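Side-chain contact in HspA (PDB 6EWN), which is a small heat shock protein that probably holds unfolding proteins and keeps them from aggregating: residues Leu17-Pro22 and Val38-Glu43. Sequence-based numbering, arbitrary orientation.
Sequences LKVELP and VSISGE. With URE (urea), chain F.
I40 meets V19 tip to tip, V19 CG2 lying 3.6 Å from I40 CD1. The valine's CB already points toward the strand, and its chi1 of 180° sets CG2 anti to the carbonyl carbon, beside the backbone N, where it meets CD1. L21, two residues on, has more surface buried here than V19, though its nearest approach is longer, with L21 CD1 4.3 Å from I40 CD1. The contact is wholly apolar and no hydrogen bond crosses it: the CA atoms of V19 and I40 stand 8.7 Å apart, a buried spacing that branched aliphatic side chains suit. Opposite L21 comes G42, which has no side chain to meet it. E20, between the two inward residues, turns away, as suits a carboxylate; chi1 (-160°) carries CG to a bound urea, and the bend at chi2 sets the carboxylate loosely alongside, OE2 lying 3.6 Å from urea N2. With an alanine in place of E20, this flank is likely to be lost, leaving a gap beside the urea's two nitrogens. In this alpha-crystallin domain, the 17-22 segment lies across from strand 38-42, which pairs antiparallel with strand 29-33; L89 of strand 89-92 touches both V19 and L21, and I29 and F65 pack on L21.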
loop_
_atom_site.group_PDB
_atom_site.type_symbol
_atom_site.label_atom_id
_atom_site.label_comp_id
_atom_site.label_asym_id
_atom_site.label_seq_id
_atom_site.Cartn_x
_atom_site.Cartn_y
_atom_site.Cartn_z
ATOM N N LEU A 17 5.475 -6.887 3.525
ATOM C CA LEU A 17 4.070 -6.652 3.864
ATOM C C LEU A 17 3.296 -6.603 2.554
ATOM O O LEU A 17 3.816 -6.129 1.531
ATOM C CB LEU A 17 3.856 -5.345 4.651
ATOM C CG LEU A 17 2.481 -4.864 5.167
ATOM C CD1 LEU A 17 2.614 -3.695 6.102
ATOM C CD2 LEU A 17 1.613 -4.400 4.097
ATOM N N LYS A 18 2.055 -7.090 2.588
ATOM C CA LYS A 18 1.123 -7.027 1.472
ATOM C C LYS A 18 0.066 -5.962 1.717
ATOM O O LYS A 18 -0.375 -5.746 2.843
ATOM C CB LYS A 18 0.437 -8.368 1.283
ATOM C CG LYS A 18 1.290 -9.538 1.686
ATOM C CD LYS A 18 2.589 -9.532 0.969
ATOM C CE LYS A 18 2.573 -10.495 -0.187
ATOM N NZ LYS A 18 3.194 -9.831 -1.334
ATOM N N VAL A 19 -0.374 -5.335 0.634
ATOM C CA VAL A 19 -1.349 -4.261 0.700
ATOM C C VAL A 19 -2.387 -4.476 -0.379
ATOM O O VAL A 19 -2.050 -4.808 -1.520
ATOM C CB VAL A 19 -0.676 -2.889 0.542
ATOM C CG1 VAL A 19 -1.663 -1.826 0.603
ATOM C CG2 VAL A 19 0.374 -2.710 1.599
ATOM N N GLU A 20 -3.647 -4.246 -0.002
ATOM C CA GLU A 20 -4.796 -4.290 -0.900
ATOM C C GLU A 20 -5.120 -2.851 -1.271
ATOM O O GLU A 20 -6.067 -2.225 -0.770
ATOM C CB GLU A 20 -5.975 -4.975 -0.248
ATOM C CG GLU A 20 -7.040 -5.504 -1.180
ATOM C CD GLU A 20 -6.540 -6.455 -2.215
ATOM O OE1 GLU A 20 -5.650 -7.284 -1.923
ATOM O OE2 GLU A 20 -7.066 -6.371 -3.339
ATOM N N LEU A 21 -4.282 -2.351 -2.158
ATOM C CA LEU A 21 -4.400 -1.123 -2.904
ATOM C C LEU A 21 -4.638 -1.437 -4.380
ATOM O O LEU A 21 -3.763 -1.107 -5.193
ATOM C CB LEU A 21 -3.099 -0.321 -2.694
ATOM C CG LEU A 21 -3.060 0.383 -1.362
ATOM C CD1 LEU A 21 -1.826 1.262 -1.306
ATOM C CD2 LEU A 21 -4.234 1.284 -1.104
ATOM N N PRO A 22 -5.788 -2.056 -4.762
ATOM C CA PRO A 22 -6.029 -2.370 -6.184
ATOM C C PRO A 22 -6.361 -1.163 -7.048
ATOM O O PRO A 22 -7.054 -0.235 -6.630
ATOM C CB PRO A 22 -7.213 -3.340 -6.148
ATOM C CG PRO A 22 -7.924 -3.017 -4.905
ATOM C CD PRO A 22 -6.887 -2.563 -3.912
ATOM N N VAL A 38 6.092 3.930 8.551
ATOM C CA VAL A 38 5.722 3.822 7.148
ATOM C C VAL A 38 4.207 4.008 7.041
ATOM O O VAL A 38 3.451 3.359 7.767
ATOM C CB VAL A 38 6.175 2.458 6.594
ATOM C CG1 VAL A 38 6.386 2.451 5.063
ATOM C CG2 VAL A 38 7.483 2.007 7.305
ATOM N N SER A 39 3.753 4.909 6.164
ATOM C CA SER A 39 2.355 5.286 6.106
ATOM C C SER A 39 1.682 4.666 4.893
ATOM O O SER A 39 2.230 4.687 3.789
ATOM C CB SER A 39 2.227 6.816 6.058
ATOM O OG SER A 39 0.907 7.287 6.271
ATOM N N ILE A 40 0.452 4.154 5.094
ATOM C CA ILE A 40 -0.454 3.754 3.998
ATOM C C ILE A 40 -1.550 4.808 3.807
ATOM O O ILE A 40 -2.140 5.308 4.776
ATOM C CB ILE A 40 -1.059 2.353 4.249
ATOM C CG1 ILE A 40 -0.321 1.295 3.440
ATOM C CG2 ILE A 40 -2.584 2.306 3.913
ATOM C CD1 ILE A 40 -1.178 0.249 2.819
ATOM N N SER A 41 -1.835 5.137 2.544
ATOM C CA SER A 41 -2.707 6.266 2.211
ATOM C C SER A 41 -2.940 6.296 0.713
ATOM O O SER A 41 -1.978 6.165 -0.054
ATOM C CB SER A 41 -2.157 7.628 2.744
ATOM O OG SER A 41 -0.748 7.828 2.774
ATOM N N GLY A 42 -4.209 6.427 0.296
ATOM C CA GLY A 42 -4.571 6.351 -1.115
ATOM C C GLY A 42 -6.056 6.569 -1.285
ATOM O O GLY A 42 -6.794 6.685 -0.309
ATOM N N GLU A 43 -6.471 6.661 -2.558
ATOM C CA GLU A 43 -7.877 6.731 -2.980
ATOM C C GLU A 43 -8.093 6.504 -4.473
ATOM O O GLU A 43 -7.511 7.197 -5.311
ATOM C CB GLU A 43 -8.497 8.082 -2.635
ATOM C CG GLU A 43 -9.947 7.954 -2.309
ATOM C CD GLU A 43 -10.535 9.209 -1.820
ATOM O OE1 GLU A 43 -11.170 9.867 -2.660
ATOM O OE2 GLU A 43 -10.372 9.503 -0.599
HETATM C C URE F . -10.710 -5.778 -0.861
HETATM O O URE F . -11.562 -6.041 -0.087
HETATM N N1 URE F . -9.974 -4.539 -0.820
HETATM N N2 URE F . -10.394 -6.718 -1.887
#